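Local coordinates for protein glycerophosphodiester phosphodiesterase (Parabacteroides distasonis, PDB 3NO3) that belongs to the glycerophosphodiester phosphodiesterase family, folds as a TIM barrel and carries a magnesium ion held by acidic side chains, at residues Asn22-Arg25 with Ser26-Ala30; Leu89-Ala92 with Lys93-Asn97. All coordinates share one frame; numbering follows the deposited sequence. Where two conformers were deposited one is given.

Contact 1 of 2, residues Asn22-Arg25 with Ser26-Ala30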
loop_
_atom_site.group_PDB
_atom_site.type_symbol
_atom_site.label_atom_id
_atom_site.label_comp_id
_atom_site.label_asym_id
_atom_site.label_seq_id
_atom_site.Cartn_x
_atom_site.Cartn_y
_atom_site.Cartn_z
ATOM N N ASN A 22 -6.192 8.341 -3.164
ATOM C CA ASN A 22 -5.592 8.723 -1.864
ATOM C C ASN A 22 -6.423 9.709 -1.050
ATOM O O ASN A 22 -5.911 10.676 -0.465
ATOM C CB ASN A 22 -4.142 9.229 -2.076
ATOM C CG ASN A 22 -3.144 8.099 -2.280
ATOM O OD1 ASN A 22 -3.138 7.182 -1.506
ATOM N ND2 ASN A 22 -2.273 8.187 -3.288
ATOM N N SER A 23 -7.735 9.479 -1.049
ATOM C CA SER A 23 -8.702 10.401 -0.439
ATOM C C SER A 23 -9.473 9.698 0.686
ATOM O O SER A 23 -9.450 8.467 0.820
ATOM C CB SER A 23 -9.678 10.907 -1.516
ATOM O OG SER A 23 -10.527 9.898 -2.010
ATOM N N ILE A 24 -10.166 10.497 1.477
ATOM C CA ILE A 24 -11.085 10.003 2.491
ATOM C C ILE A 24 -12.190 9.182 1.800
ATOM O O ILE A 24 -12.475 8.041 2.207
ATOM C CB ILE A 24 -11.670 11.153 3.300
ATOM C CG1 ILE A 24 -10.550 11.854 4.115
ATOM C CG2 ILE A 24 -12.930 10.658 4.113
ATOM C CD1 ILE A 24 -9.842 11.009 5.188
ATOM N N ARG A 25 -12.712 9.698 0.676
ATOM C CA ARG A 25 -13.750 9.017 -0.076
ATOM C C ARG A 25 -13.268 7.659 -0.587
ATOM O O ARG A 25 -13.998 6.703 -0.507
ATOM C CB ARG A 25 -14.226 9.917 -1.221
ATOM C CG ARG A 25 -15.256 9.367 -2.172
ATOM C CD ARG A 25 -16.639 9.147 -1.640
ATOM N NE ARG A 25 -17.626 9.235 -2.740
ATOM C CZ ARG A 25 -18.930 8.964 -2.647
ATOM N NH1 ARG A 25 -19.704 9.119 -3.721
ATOM N NH2 ARG A 25 -19.479 8.535 -1.510
ATOM N N SER A 26 -12.030 7.576 -1.092
ATOM C CA SER A 26 -11.528 6.296 -1.643
ATOM C C SER A 26 -11.314 5.221 -0.571
ATOM O O SER A 26 -11.593 4.044 -0.811
ATOM C CB SER A 26 -10.298 6.486 -2.549
ATOM O OG SER A 26 -9.068 6.762 -1.843
ATOM N N LEU A 27 -10.864 5.655 0.602
ATOM C CA LEU A 27 -10.737 4.804 1.767
ATOM C C LEU A 27 -12.137 4.295 2.189
ATOM O O LEU A 27 -12.301 3.100 2.437
ATOM C CB LEU A 27 -10.088 5.575 2.913
ATOM C CG LEU A 27 -10.029 4.901 4.282
ATOM C CD1 LEU A 27 -9.221 3.640 4.235
ATOM C CD2 LEU A 27 -9.502 5.901 5.275
ATOM N N GLU A 28 -13.107 5.206 2.260
ATOM C CA GLU A 28 -14.489 4.843 2.628
ATOM C C GLU A 28 -15.105 3.873 1.636
ATOM O O GLU A 28 -15.734 2.877 2.028
ATOM C CB GLU A 28 -15.376 6.085 2.724
ATOM C CG GLU A 28 -15.055 7.057 3.885
ATOM C CD GLU A 28 -15.857 8.374 3.830
ATOM O OE1 GLU A 28 -16.382 8.746 2.750
ATOM O OE2 GLU A 28 -15.976 9.048 4.893
ATOM N N ARG A 29 -14.919 4.148 0.353
ATOM C CA ARG A 29 -15.465 3.284 -0.672
ATOM C C ARG A 29 -14.792 1.893 -0.710
ATOM O O ARG A 29 -15.485 0.879 -0.934
ATOM C CB ARG A 29 -15.430 3.977 -2.037
ATOM C CG ARG A 29 -16.307 5.219 -2.123
ATOM C CD ARG A 29 -17.828 4.940 -2.233
ATOM N NE ARG A 29 -18.154 4.306 -3.492
ATOM C CZ ARG A 29 -18.589 3.059 -3.698
ATOM N NH1 ARG A 29 -18.869 2.210 -2.712
ATOM N NH2 ARG A 29 -18.773 2.662 -4.941
ATOM N N ALA A 30 -13.486 1.817 -0.472
ATOM C CA ALA A 30 -12.796 0.502 -0.302
ATOM C C ALA A 30 -13.416 -0.348 0.809
ATOM O O ALA A 30 -13.662 -1.554 0.628
ATOM C CB ALA A 30 -11.302 0.679 -0.053
#

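Contact 2 of 2, residues Leu89-Ala92 with Lys93-Asn97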
loop_
_atom_site.group_PDB
_atom_site.type_symbol
_atom_site.label_atom_id
_atom_site.label_comp_id
_atom_site.label_asym_id
_atom_site.label_seq_id
_atom_site.Cartn_x
_atom_site.Cartn_y
_atom_site.Cartn_z
ATOM N N LEU A 89 -5.890 8.150 9.174
ATOM C CA LEU A 89 -5.981 7.159 10.225
ATOM C C LEU A 89 -7.167 7.344 11.163
ATOM O O LEU A 89 -7.729 6.345 11.604
ATOM C CB LEU A 89 -4.663 7.112 11.028
ATOM C CG LEU A 89 -3.470 6.721 10.131
ATOM C CD1 LEU A 89 -2.220 6.642 10.984
ATOM C CD2 LEU A 89 -3.684 5.428 9.306
ATOM N N LYS A 90 -7.574 8.581 11.452
ATOM C CA LYS A 90 -8.750 8.808 12.280
ATOM C C LYS A 90 -9.975 8.199 11.575
ATOM O O LYS A 90 -10.823 7.552 12.207
ATOM C CB LYS A 90 -8.929 10.311 12.556
ATOM C CG LYS A 90 -10.155 10.734 13.393
ATOM C CD LYS A 90 -10.069 12.226 13.809
ATOM C CE LYS A 90 -11.355 12.780 14.445
ATOM N NZ LYS A 90 -12.553 12.714 13.537
ATOM N N ARG A 91 -10.069 8.390 10.260
ATOM C CA ARG A 91 -11.200 7.816 9.498
ATOM C C ARG A 91 -11.106 6.279 9.436
ATOM O O ARG A 91 -12.091 5.586 9.674
ATOM C CB ARG A 91 -11.258 8.420 8.075
ATOM C CG ARG A 91 -12.513 8.015 7.233
ATOM C CD ARG A 91 -13.772 8.614 7.767
ATOM N NE ARG A 91 -14.988 8.033 7.213
ATOM C CZ ARG A 91 -15.653 6.977 7.701
ATOM N NH1 ARG A 91 -15.232 6.270 8.753
ATOM N NH2 ARG A 91 -16.775 6.594 7.096
ATOM N N ALA A 92 -9.903 5.772 9.178
ATOM C CA ALA A 92 -9.651 4.325 9.088
ATOM C C ALA A 92 -9.955 3.596 10.371
ATOM O O ALA A 92 -10.468 2.459 10.329
ATOM C CB ALA A 92 -8.224 4.058 8.649
ATOM N N LYS A 93 -9.724 4.247 11.501
ATOM C CA LYS A 93 -10.073 3.648 12.785
ATOM C C LYS A 93 -11.547 3.248 12.924
ATOM O O LYS A 93 -11.827 2.205 13.506
ATOM C CB LYS A 93 -9.687 4.561 13.960
ATOM C CG LYS A 93 -9.851 3.919 15.373
ATOM C CD LYS A 93 -8.853 2.758 15.574
ATOM C CE LYS A 93 -8.859 2.221 16.992
ATOM N NZ LYS A 93 -8.041 0.961 17.073
ATOM N N LYS A 94 -12.464 4.052 12.403
ATOM C CA LYS A 94 -13.885 3.704 12.430
ATOM C C LYS A 94 -14.306 2.640 11.384
ATOM O O LYS A 94 -15.416 2.102 11.478
ATOM C CB LYS A 94 -14.727 4.934 12.200
ATOM C CG LYS A 94 -14.486 6.137 13.114
ATOM C CD LYS A 94 -15.540 7.204 12.780
ATOM C CE LYS A 94 -15.090 8.620 13.028
ATOM N NZ LYS A 94 -14.412 9.229 11.825
ATOM N N LEU A 95 -13.450 2.377 10.386
ATOM C CA LEU A 95 -13.705 1.388 9.331
ATOM C C LEU A 95 -13.032 0.062 9.690
ATOM O O LEU A 95 -11.881 -0.215 9.292
ATOM C CB LEU A 95 -13.203 1.922 7.986
ATOM C CG LEU A 95 -13.819 3.231 7.478
ATOM C CD1 LEU A 95 -12.973 3.721 6.297
ATOM C CD2 LEU A 95 -15.293 3.082 7.109
ATOM N N LYS A 96 -13.760 -0.761 10.449
ATOM C CA LYS A 96 -13.162 -1.909 11.147
ATOM C C LYS A 96 -12.774 -3.118 10.275
ATOM O O LYS A 96 -11.855 -3.870 10.596
ATOM C CB LYS A 96 -14.112 -2.392 12.269
ATOM C CG LYS A 96 -14.435 -1.333 13.352
ATOM C CD LYS A 96 -13.197 -0.838 14.098
ATOM C CE LYS A 96 -13.573 0.163 15.255
ATOM N NZ LYS A 96 -12.367 0.656 16.011
ATOM N N ASN A 97 -13.466 -3.276 9.171
ATOM C CA ASN A 97 -13.272 -4.402 8.280
ATOM C C ASN A 97 -11.987 -4.376 7.406
ATOM O O ASN A 97 -11.723 -5.358 6.718
ATOM C CB ASN A 97 -14.515 -4.486 7.349
ATOM C CG ASN A 97 -14.674 -3.205 6.436
ATOM O OD1 ASN A 97 -14.171 -2.104 6.794
ATOM N ND2 ASN A 97 -15.396 -3.349 5.300
#

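Contact 1 of 2, residues Asn22-Arg25 with Ser26-Ala30
S23 and S26 form a capping box at the start of helix 24-32, which joins parallel strands 6-9 and 37-44 in a beta-alpha-beta unit. S23 is the N-cap: its OG receives S26 N at 2.9 Å, and S26 OG answers by accepting S23 N at 3.1 Å. In both of these short side chains the hydroxyl stands between backbone N and carbonyl carbon (chi1 68° and 75°), close enough to reach the amide three residues along or back. S23 OG also bonds to A20 O and S26 OG to R11 O. N22 ND2 bonds to OD2 of the magnesium ligand D41, a second-shell link to the metal.

E28 N lies 2.9 Å from I24 O and R29 N 2.8 Å from R25 O. E28 crosses I24, its OE2 3.5 Å from I24 CG2, with R91 as its polar partner. The R25 and R29 chains point the same way; tentatively, since R25 has two conformers, R29 CD lies 3.9 Å above the R25 guanidinium plane, offset toward the rim, the two planes 61° apart. R29 reaches E32 and T16, R25 NH1 E17 O.

The amides of I24 and R25 bond to the carboxylate of E80. With L27 N on S23 O (3.2 Å), the opening amides are all satisfied, and a carboxylate here is probably favoured by the helix dipole.

Contact 2 of 2, residues Leu89-Ala92 with Lys93-Asn97
R91 and L95, one turn apart, meet where the aliphatic branches of the leucine pack against the guanidinium of the arginine. L95 CG and CD2 each lie 3.6 Å from R91 NH1, and CD1 sits over one face of the group, displaced toward its rim. K94 comes from another direction: its chain crosses that of R91 at about a right angle, and its CB meets NH1 at the guanidinium edge, 3.7 Å away. Arginine suits this place because its flat, polar end can lie against hydrocarbon while NE and NH2 bond to other partners. Its chain leaves with CG anti to the backbone N (chi1 -173°) and bends at chi2 (69°), which brings the guanidinium back over L95. K94 NZ lies 4.3 Å from R91 NH1, a like-charge approach that is probably eased by solvent, since K94 is exposed.

Beneath these side chains the backbone changes its bonding. K93 N reaches L89 O at 2.9 Å, four residues back, as in an ordinary alpha helix. The next two amides turn to acceptors only three residues back: K94 N makes a weak bond to R91 O, and L95 N reaches A92 O at 3.0 Å, with the donor well above the carbonyl plane. K96 folds back, its NZ 3.0 Å from K93 O, so a lysine amine serves a carbonyl near the end of the helix. A92 O has another donor in R132.

Further out, R91 NE pairs with E28. A92 and L95 lie against L27 of helix 24-32, A92 also touches L100 of strand 99-104, and L89 touches L100 of that strand as well as M123 and V124 of helix 110-126.

In the fold
Both contacts are local and lie in series: contact 1 is complete before contact 2 begins, so they neither nest nor cross, and neither closes a loop. From the N terminus, strand 6-9 leads to contact 1 at the start of helix 24-32, then to strand 37-44, which supplies the magnesium ligands E39 and D41. Much later, contact 2 takes in the end of helix 85-94 and the residues that follow it, leading toward strand 99-104, with the ligand E103. Strands 37-44 and 99-104 are parallel neighbours in the sheet, and their two preceding helices pack against each other: E28 OE2 meets R91 NE in a 2.7 Å salt bridge, and I24 CG2 lies 4.1 Å from R91 CG.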